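Local coordinates for Trm112p-like protein (Encephalitozoon cuniculi, PDB 3Q87) that binds zinc and forms a complex with the methyltransferase Mtq2, which it probably activates for methylation of the translation termination factor eRF1, at residues A[20-32]-A[55-67]. Sequence-based numbering, arbitrary orientation.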
loop_
_atom_site.group_PDB
_atom_site.type_symbol
_atom_site.label_atom_id
_atom_site.label_comp_id
_atom_site.label_asym_id
_atom_site.label_seq_id
_atom_site.Cartn_x
_atom_site.Cartn_y
_atom_site.Cartn_z
ATOM N N LEU A 20 -10.732 4.555 -11.427
ATOM C CA LEU A 20 -10.117 3.374 -12.022
ATOM C C LEU A 20 -11.206 2.350 -12.276
ATOM O O LEU A 20 -11.896 1.948 -11.348
ATOM C CB LEU A 20 -9.038 2.787 -11.106
ATOM C CG LEU A 20 -7.906 3.766 -10.740
ATOM C CD1 LEU A 20 -6.810 3.089 -9.905
ATOM C CD2 LEU A 20 -7.335 4.410 -12.001
ATOM N N ILE A 21 -11.365 1.934 -13.528
ATOM C CA ILE A 21 -12.424 0.983 -13.880
ATOM C C ILE A 21 -11.881 -0.430 -13.997
ATOM O O ILE A 21 -10.878 -0.668 -14.657
ATOM C CB ILE A 21 -13.136 1.369 -15.196
ATOM C CG1 ILE A 21 -13.597 2.829 -15.149
ATOM C CG2 ILE A 21 -14.331 0.454 -15.452
ATOM C CD1 ILE A 21 -14.488 3.144 -13.958
ATOM N N LEU A 22 -12.566 -1.365 -13.350
ATOM C CA LEU A 22 -12.138 -2.749 -13.273
ATOM C C LEU A 22 -12.649 -3.566 -14.451
ATOM O O LEU A 22 -13.837 -3.525 -14.779
ATOM C CB LEU A 22 -12.649 -3.362 -11.962
ATOM C CG LEU A 22 -12.142 -4.699 -11.401
ATOM C CD1 LEU A 22 -13.173 -5.769 -11.591
ATOM C CD2 LEU A 22 -10.788 -5.157 -11.970
ATOM N N GLU A 23 -11.739 -4.297 -15.089
ATOM C CA GLU A 23 -12.113 -5.376 -15.990
ATOM C C GLU A 23 -11.628 -6.687 -15.388
ATOM O O GLU A 23 -10.463 -6.818 -15.019
ATOM C CB GLU A 23 -11.514 -5.178 -17.376
ATOM C CG GLU A 23 -11.365 -6.472 -18.143
ATOM C CD GLU A 23 -11.729 -6.321 -19.598
ATOM O OE1 GLU A 23 -10.972 -6.827 -20.460
ATOM O OE2 GLU A 23 -12.776 -5.691 -19.874
ATOM N N CYS A 24 -12.528 -7.656 -15.296
ATOM C CA CYS A 24 -12.249 -8.880 -14.571
ATOM C C CYS A 24 -12.270 -10.104 -15.481
ATOM O O CYS A 24 -13.327 -10.508 -15.956
ATOM C CB CYS A 24 -13.275 -9.037 -13.454
ATOM S SG CYS A 24 -13.004 -10.450 -12.388
ATOM N N GLU A 25 -11.103 -10.690 -15.738
ATOM C CA GLU A 25 -11.070 -11.960 -16.448
ATOM C C GLU A 25 -11.470 -13.096 -15.508
ATOM O O GLU A 25 -12.391 -13.860 -15.796
ATOM C CB GLU A 25 -9.707 -12.228 -17.079
ATOM C CG GLU A 25 -9.738 -13.340 -18.122
ATOM C CD GLU A 25 -10.797 -13.106 -19.200
ATOM O OE1 GLU A 25 -10.676 -12.110 -19.952
ATOM O OE2 GLU A 25 -11.750 -13.919 -19.299
ATOM N N LYS A 26 -10.796 -13.216 -14.371
ATOM C CA LYS A 26 -11.263 -14.187 -13.394
ATOM C C LYS A 26 -11.120 -13.756 -11.938
ATOM O O LYS A 26 -10.155 -13.086 -11.558
ATOM C CB LYS A 26 -10.651 -15.567 -13.641
ATOM C CG LYS A 26 -9.178 -15.667 -13.395
ATOM C CD LYS A 26 -8.780 -17.116 -13.139
ATOM C CE LYS A 26 -9.520 -17.711 -11.939
ATOM N NZ LYS A 26 -8.781 -18.878 -11.349
ATOM N N ALA A 27 -12.109 -14.151 -11.141
ATOM C CA ALA A 27 -12.203 -13.774 -9.739
ATOM C C ALA A 27 -12.618 -14.974 -8.903
ATOM O O ALA A 27 -13.395 -15.805 -9.360
ATOM C CB ALA A 27 -13.218 -12.663 -9.568
ATOM N N GLU A 28 -12.108 -15.046 -7.677
ATOM C CA GLU A 28 -12.446 -16.122 -6.753
ATOM C C GLU A 28 -13.059 -15.546 -5.486
ATOM O O GLU A 28 -12.811 -14.393 -5.130
ATOM C CB GLU A 28 -11.202 -16.949 -6.418
ATOM C CG GLU A 28 -10.614 -17.678 -7.625
ATOM C CD GLU A 28 -9.330 -18.436 -7.312
ATOM O OE1 GLU A 28 -8.632 -18.062 -6.344
ATOM O OE2 GLU A 28 -9.014 -19.401 -8.045
ATOM N N SER A 29 -13.891 -16.328 -4.814
ATOM C CA SER A 29 -14.454 -15.866 -3.558
ATOM C C SER A 29 -13.413 -16.118 -2.474
ATOM O O SER A 29 -12.623 -17.059 -2.571
ATOM C CB SER A 29 -15.772 -16.575 -3.238
ATOM O OG SER A 29 -15.533 -17.855 -2.682
ATOM N N ASN A 30 -13.391 -15.249 -1.469
ATOM C CA ASN A 30 -12.448 -15.359 -0.361
ATOM C C ASN A 30 -13.210 -15.285 0.949
ATOM O O ASN A 30 -14.165 -14.514 1.074
ATOM C CB ASN A 30 -11.398 -14.233 -0.402
ATOM C CG ASN A 30 -10.137 -14.620 -1.164
ATOM O OD1 ASN A 30 -10.119 -15.589 -1.925
ATOM N ND2 ASN A 30 -9.070 -13.855 -0.960
ATOM N N ASP A 31 -12.781 -16.087 1.918
ATOM C CA ASP A 31 -13.376 -16.095 3.248
ATOM C C ASP A 31 -13.291 -14.741 3.948
ATOM O O ASP A 31 -12.214 -14.153 4.048
ATOM C CB ASP A 31 -12.696 -17.154 4.120
ATOM C CG ASP A 31 -13.483 -18.443 4.192
ATOM O OD1 ASP A 31 -14.442 -18.595 3.405
ATOM O OD2 ASP A 31 -13.145 -19.300 5.039
ATOM N N VAL A 32 -14.428 -14.259 4.446
ATOM C CA VAL A 32 -14.449 -13.045 5.260
ATOM C C VAL A 32 -14.645 -13.354 6.747
ATOM O O VAL A 32 -14.355 -14.459 7.211
ATOM C CB VAL A 32 -15.546 -12.060 4.800
ATOM C CG1 VAL A 32 -15.064 -11.234 3.611
ATOM C CG2 VAL A 32 -16.837 -12.807 4.471
ATOM N N SER A 55 -19.961 0.651 -10.279
ATOM C CA SER A 55 -18.914 0.313 -11.242
ATOM C C SER A 55 -18.360 -1.099 -11.003
ATOM O O SER A 55 -18.223 -1.895 -11.932
ATOM C CB SER A 55 -17.784 1.347 -11.169
ATOM O OG SER A 55 -16.784 1.094 -12.145
ATOM N N LEU A 56 -18.029 -1.399 -9.751
ATOM C CA LEU A 56 -17.563 -2.728 -9.385
ATOM C C LEU A 56 -18.608 -3.801 -9.672
ATOM O O LEU A 56 -18.283 -4.860 -10.205
ATOM C CB LEU A 56 -17.184 -2.771 -7.903
ATOM C CG LEU A 56 -15.814 -2.177 -7.576
ATOM C CD1 LEU A 56 -15.641 -1.977 -6.068
ATOM C CD2 LEU A 56 -14.724 -3.078 -8.148
ATOM N N VAL A 57 -19.860 -3.543 -9.308
ATOM C CA VAL A 57 -20.896 -4.557 -9.495
ATOM C C VAL A 57 -21.032 -4.915 -10.971
ATOM O O VAL A 57 -21.177 -6.082 -11.332
ATOM C CB VAL A 57 -22.242 -4.122 -8.913
ATOM C CG1 VAL A 57 -23.382 -4.847 -9.612
ATOM C CG2 VAL A 57 -22.268 -4.390 -7.413
ATOM N N ASN A 58 -20.951 -3.897 -11.821
ATOM C CA ASN A 58 -20.953 -4.094 -13.263
ATOM C C ASN A 58 -19.738 -4.875 -13.747
ATOM O O ASN A 58 -19.863 -5.771 -14.577
ATOM C CB ASN A 58 -21.001 -2.750 -13.981
ATOM C CG ASN A 58 -21.207 -2.903 -15.461
ATOM O OD1 ASN A 58 -21.997 -3.739 -15.899
ATOM N ND2 ASN A 58 -20.500 -2.100 -16.248
ATOM N N SER A 59 -18.560 -4.527 -13.232
ATOM C CA SER A 59 -17.336 -5.220 -13.612
ATOM C C SER A 59 -17.377 -6.699 -13.231
ATOM O O SER A 59 -16.783 -7.547 -13.911
ATOM C CB SER A 59 -16.118 -4.551 -12.956
ATOM O OG SER A 59 -15.933 -3.235 -13.450
ATOM N N LEU A 60 -18.069 -7.013 -12.146
ATOM C CA LEU A 60 -18.071 -8.385 -11.652
ATOM C C LEU A 60 -19.384 -9.124 -11.910
ATOM O O LEU A 60 -19.666 -10.129 -11.262
ATOM C CB LEU A 60 -17.744 -8.406 -10.164
ATOM C CG LEU A 60 -16.309 -8.017 -9.822
ATOM C CD1 LEU A 60 -16.229 -7.536 -8.390
ATOM C CD2 LEU A 60 -15.375 -9.203 -10.065
ATOM N N ARG A 61 -20.167 -8.646 -12.870
ATOM C CA ARG A 61 -21.499 -9.211 -13.120
ATOM C C ARG A 61 -21.478 -10.690 -13.531
ATOM O O ARG A 61 -22.434 -11.427 -13.273
ATOM C CB ARG A 61 -22.276 -8.363 -14.136
ATOM C CG ARG A 61 -21.690 -8.373 -15.535
ATOM C CD ARG A 61 -22.396 -7.376 -16.437
ATOM N NE ARG A 61 -21.845 -7.392 -17.788
ATOM C CZ ARG A 61 -20.793 -6.679 -18.178
ATOM N NH1 ARG A 61 -20.169 -5.882 -17.317
ATOM N NH2 ARG A 61 -20.361 -6.758 -19.431
ATOM N N ASP A 62 -20.386 -11.122 -14.151
ATOM C CA ASP A 62 -20.204 -12.526 -14.499
ATOM C C ASP A 62 -19.583 -13.352 -13.361
ATOM O O ASP A 62 -19.271 -14.533 -13.532
ATOM C CB ASP A 62 -19.362 -12.656 -15.765
ATOM C CG ASP A 62 -20.136 -12.294 -17.014
ATOM O OD1 ASP A 62 -19.562 -12.392 -18.124
ATOM O OD2 ASP A 62 -21.323 -11.913 -16.884
ATOM N N PHE A 63 -19.396 -12.732 -12.203
ATOM C CA PHE A 63 -18.933 -13.463 -11.031
ATOM C C PHE A 63 -20.063 -13.631 -10.022
ATOM O O PHE A 63 -20.625 -12.654 -9.538
ATOM C CB PHE A 63 -17.753 -12.752 -10.378
ATOM C CG PHE A 63 -17.355 -13.335 -9.051
ATOM C CD1 PHE A 63 -16.510 -14.436 -8.988
ATOM C CD2 PHE A 63 -17.816 -12.780 -7.867
ATOM C CE1 PHE A 63 -16.129 -14.973 -7.767
ATOM C CE2 PHE A 63 -17.439 -13.309 -6.642
ATOM C CZ PHE A 63 -16.593 -14.407 -6.591
ATOM N N HIS A 64 -20.381 -14.874 -9.692
ATOM C CA HIS A 64 -21.535 -15.139 -8.845
ATOM C C HIS A 64 -21.165 -15.651 -7.457
ATOM O O HIS A 64 -22.036 -16.054 -6.691
ATOM C CB HIS A 64 -22.477 -16.105 -9.556
ATOM C CG HIS A 64 -22.631 -15.809 -11.014
ATOM N ND1 HIS A 64 -23.427 -14.786 -11.485
ATOM C CD2 HIS A 64 -22.063 -16.378 -12.103
ATOM C CE1 HIS A 64 -23.356 -14.750 -12.802
ATOM N NE2 HIS A 64 -22.535 -15.706 -13.204
ATOM N N GLY A 65 -19.877 -15.616 -7.131
ATOM C CA GLY A 65 -19.414 -16.082 -5.834
ATOM C C GLY A 65 -19.919 -15.216 -4.699
ATOM O O GLY A 65 -20.048 -15.669 -3.560
ATOM N N ARG A 66 -20.195 -13.956 -5.018
ATOM C CA ARG A 66 -20.725 -13.008 -4.051
ATOM C C ARG A 66 -21.491 -11.944 -4.830
ATOM O O ARG A 66 -21.251 -11.761 -6.021
ATOM C CB ARG A 66 -19.589 -12.386 -3.249
ATOM C CG ARG A 66 -19.913 -12.173 -1.785
ATOM C CD ARG A 66 -18.663 -11.848 -0.989
ATOM N NE ARG A 66 -17.735 -12.975 -0.919
ATOM C CZ ARG A 66 -17.637 -13.806 0.117
ATOM N NH1 ARG A 66 -18.419 -13.647 1.177
ATOM N NH2 ARG A 66 -16.754 -14.799 0.093
ATOM N N GLU A 67 -22.423 -11.255 -4.180
ATOM C CA GLU A 67 -23.307 -10.349 -4.911
ATOM C C GLU A 67 -23.803 -9.150 -4.100
ATOM O O GLU A 67 -23.949 -9.227 -2.881
ATOM C CB GLU A 67 -24.506 -11.121 -5.477
ATOM C CG GLU A 67 -24.134 -12.401 -6.227
ATOM C CD GLU A 67 -25.122 -12.757 -7.325
ATOM O OE1 GLU A 67 -26.342 -12.585 -7.108
ATOM O OE2 GLU A 67 -24.677 -13.211 -8.405
HETATM O O HOH W 1 -15.046 -1.171 -11.980
HETATM O O HOH W 2 -15.297 -7.268 -16.213
#
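Leu-22 and Ser-59 meet where strand 20-24 runs nearly parallel to the end of helix 42-59; the axes of strand 20-24 and helix segment 55-59 approach to 7.9 Å at 18°. Ser-59 OG donates a very short hydrogen bond, 2.5 Å, to Leu-22 O, while its own CB is pressed against Leu-22 CD1. One water ties the same spot together: it accepts from Leu-22 N, donates to Ser-59 OG and is also bonded to Ser-55 OG. A second water repeats the bridge two residues along, between Cys-24 N and Ser-59 O, so the two waters supplement the direct bond. Beyond this polar seam, Cys-24 SG, held anti to the backbone N (chi1 -176°), lies 3.5 Å from Leu-60 CD2, a methyl that Ala-27 CB also approaches.

Past the bulge at Glu-25 and Lys-26, strand 26-29 meets the chain beyond the helix. The type I turn from Leu-60 to Phe-63 presents the Phe-63 ring, whose CD1 is 3.8 Å from Ala-27 CB; Ser-29 N lies at the ring edge, and Gly-65 N sits 3.3 Å above the ring centre. Farther on, Arg-66 bends at chi3 (-67°) and brings NH2 to 2.8 Å from Asn-30 O; its side chain and that of Val-32 slide past each other in opposite directions, NH1 meeting CG2.

Leu-60 packs also on Phe-89 of helix 84-91, and Phe-63 on Ile-93. Segment 20-32 thus joins the helical part of the Trm112 fold to both sheets: strand 26-29 pairs with 93-96, and strand 20-24 with 98-102, which carries the zinc ligand Cys-102.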